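Local structure of oligopeptide ABC transporter, periplasmic oligopeptide-binding protein, putative (Thermotoga maritima MSB8, 5IPW) at residues 371-374 with 375-379. The protein probably binds oligopeptides in the periplasm for delivery to an ABC transporter, as other family 5 solute-binding proteins do. Numbering follows the deposited sequence.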
ATOM      1  N   ARG A 371      22.659  14.355   5.722  1.00 81.05           N
ATOM      2  CA  ARG A 371      21.900  13.111   5.522  1.00 82.70           C
ATOM      3  C   ARG A 371      22.817  11.943   5.188  1.00 85.52           C
ATOM      4  O   ARG A 371      22.698  10.858   5.776  1.00 80.16           O
ATOM      5  CB  ARG A 371      20.861  13.259   4.408  1.00 81.93           C
ATOM      6  CG  ARG A 371      19.556  13.909   4.824  1.00 80.88           C
ATOM      7  CD  ARG A 371      19.478  15.361   4.424  1.00 79.65           C
ATOM      8  NE  ARG A 371      18.177  15.927   4.753  1.00 82.52           N
ATOM      9  CZ  ARG A 371      17.825  17.192   4.541  1.00 86.25           C
ATOM     10  NH1 ARG A 371      18.670  18.059   3.987  1.00 86.75           N
ATOM     11  NH2 ARG A 371      16.613  17.594   4.893  1.00 85.82           N
ATOM     12  N   GLU A 372      23.718  12.184   4.234  1.00 90.06           N
ATOM     13  CA  GLU A 372      24.743  11.219   3.834  1.00 91.47           C
ATOM     14  C   GLU A 372      25.402  10.571   5.050  1.00 88.95           C
ATOM     15  O   GLU A 372      25.564   9.357   5.096  1.00 84.11           O
ATOM     16  CB  GLU A 372      25.802  11.912   2.974  1.00 95.46           C
ATOM     17  CG  GLU A 372      26.950  11.013   2.525  1.00101.22           C
ATOM     18  CD  GLU A 372      28.231  11.792   2.265  1.00107.18           C
ATOM     19  OE1 GLU A 372      29.076  11.871   3.185  1.00106.39           O
ATOM     20  OE2 GLU A 372      28.387  12.335   1.150  1.00106.96           O
ATOM     21  N   GLU A 373      25.771  11.391   6.028  1.00 90.25           N
ATOM     22  CA  GLU A 373      26.426  10.906   7.240  1.00 95.95           C
ATOM     23  C   GLU A 373      25.498   9.986   8.034  1.00 95.49           C
ATOM     24  O   GLU A 373      25.862   8.848   8.332  1.00 91.38           O
ATOM     25  CB  GLU A 373      26.911  12.101   8.078  1.00101.50           C
ATOM     26  CG  GLU A 373      27.389  11.828   9.499  1.00106.98           C
ATOM     27  CD  GLU A 373      28.710  11.082   9.583  1.00111.97           C
ATOM     28  OE1 GLU A 373      29.031  10.291   8.669  1.00121.27           O
ATOM     29  OE2 GLU A 373      29.424  11.277  10.591  1.00110.54           O
ATOM     30  N   ILE A 374      24.297  10.475   8.341  1.00 98.11           N
ATOM     31  CA  ILE A 374      23.279   9.691   9.065  1.00100.06           C
ATOM     32  C   ILE A 374      23.094   8.322   8.416  1.00 96.49           C
ATOM     33  O   ILE A 374      23.044   7.290   9.106  1.00 88.56           O
ATOM     34  CB  ILE A 374      21.913  10.424   9.112  1.00103.15           C
ATOM     35  CG1 ILE A 374      22.006  11.695   9.967  1.00101.72           C
ATOM     36  CG2 ILE A 374      20.818   9.519   9.680  1.00102.74           C
ATOM     37  CD1 ILE A 374      20.985  12.753   9.608  1.00100.34           C
ATOM     38  N   ASN A 375      22.978   8.344   7.089  1.00 92.86           N
ATOM     39  CA  ASN A 375      22.966   7.140   6.266  1.00 94.42           C
ATOM     40  C   ASN A 375      24.069   6.179   6.719  1.00 94.84           C
ATOM     41  O   ASN A 375      23.781   5.082   7.195  1.00 89.77           O
ATOM     42  CB  ASN A 375      23.153   7.521   4.782  1.00 96.85           C
ATOM     43  CG  ASN A 375      22.348   6.650   3.827  1.00 99.31           C
ATOM     44  OD1 ASN A 375      21.338   6.050   4.200  1.00101.34           O
ATOM     45  ND2 ASN A 375      22.784   6.603   2.574  1.00 98.95           N
ATOM     46  N   GLU A 376      25.319   6.631   6.628  1.00 94.67           N
ATOM     47  CA  GLU A 376      26.485   5.769   6.859  1.00 96.90           C
ATOM     48  C   GLU A 376      26.483   5.060   8.218  1.00 96.75           C
ATOM     49  O   GLU A 376      26.716   3.854   8.287  1.00 91.45           O
ATOM     50  CB  GLU A 376      27.802   6.555   6.717  1.00102.59           C
ATOM     51  CG  GLU A 376      28.014   7.342   5.421  1.00105.83           C
ATOM     52  CD  GLU A 376      27.766   6.540   4.153  1.00108.06           C
ATOM     53  OE1 GLU A 376      28.100   5.334   4.127  1.00108.41           O
ATOM     54  OE2 GLU A 376      27.251   7.127   3.173  1.00104.46           O
ATOM     55  N   ILE A 377      26.219   5.797   9.297  1.00 99.40           N
ATOM     56  CA  ILE A 377      26.443   5.252  10.646  1.00102.13           C
ATOM     57  C   ILE A 377      25.256   4.452  11.157  1.00101.84           C
ATOM     58  O   ILE A 377      25.417   3.319  11.606  1.00100.78           O
ATOM     59  CB  ILE A 377      26.757   6.331  11.709  1.00103.39           C
ATOM     60  CG1 ILE A 377      27.615   7.456  11.135  1.00104.69           C
ATOM     61  CG2 ILE A 377      27.450   5.711  12.917  1.00103.97           C
ATOM     62  CD1 ILE A 377      26.831   8.726  10.956  1.00106.15           C
ATOM     63  N   LEU A 378      24.071   5.055  11.109  1.00105.14           N
ATOM     64  CA  LEU A 378      22.875   4.455  11.710  1.00105.52           C
ATOM     65  C   LEU A 378      22.243   3.405  10.815  1.00105.85           C
ATOM     66  O   LEU A 378      21.752   2.376  11.287  1.00104.34           O
ATOM     67  CB  LEU A 378      21.838   5.536  12.030  1.00103.74           C
ATOM     68  CG  LEU A 378      22.080   6.306  13.326  1.00100.69           C
ATOM     69  CD1 LEU A 378      21.112   7.471  13.405  1.00100.17           C
ATOM     70  CD2 LEU A 378      21.942   5.405  14.547  1.00 98.51           C
ATOM     71  N   PHE A 379      22.256   3.690   9.520  1.00104.22           N
ATOM     72  CA  PHE A 379      21.631   2.843   8.523  1.00104.15           C
ATOM     73  C   PHE A 379      22.567   1.842   7.828  1.00105.55           C
ATOM     74  O   PHE A 379      22.097   0.904   7.180  1.00105.87           O
ATOM     75  CB  PHE A 379      20.981   3.733   7.479  1.00104.70           C
ATOM     76  CG  PHE A 379      19.713   4.396   7.933  1.00104.59           C
ATOM     77  CD1 PHE A 379      18.768   3.698   8.675  1.00101.92           C
ATOM     78  CD2 PHE A 379      19.439   5.710   7.571  1.00105.16           C
ATOM     79  CE1 PHE A 379      17.597   4.306   9.074  1.00100.02           C
ATOM     80  CE2 PHE A 379      18.267   6.321   7.969  1.00102.87           C
ATOM     81  CZ  PHE A 379      17.346   5.618   8.720  1.00102.33           C
TER
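The backbone N of Asn375 meets the carbonyl O of Arg371 at 2.9 Å, with the N-H nearly straight at 178°. It is the first of a run of i-to-i+4 bonds that wind helix 371-379. Glu376 N follows onto Glu372 O at 3.1 Å and Leu378 N onto Ile374 O at 3.2 Å. The coil widens into a pi-type turn over 375-379. Within it, the bond from Phe379 N to Asn375 O is weak.

On the outer side, Glu372 holds its CG anti to the backbone N (chi1 178°), and this methylene lies 4.0 Å from OE2 of Glu376. The two carboxylate planes stand 72° apart, and no bond joins them. Next to them Glu373 bends at chi2 and crosses Ile377 at a slant, the methyl CD1 lying against its carboxylate end and CG, though how closely is doubtful. An alanine in place of Glu373 has no carboxylate, and Ile377 and Tyr460 would probably lose the group that lies against them.

The inner side is greasy: CG2 of Ile374 lies 4.3 Å from CD1 of Leu378 and 4.4 Å from CE2 of Phe379. Arg371 reaches the carbonyls of Gly590 and Tyr405. The short helix is thus amphipathic: Ile374 and Leu378 pack on Met456 of helix 448-462, Ile374 also on Thr591 of strand 589-591, while Glu372 and Glu376 are exposed and Glu373 sits at the border beside Tyr460. The like charges of the three glutamates probably repel one another mildly and favour splayed carboxylates.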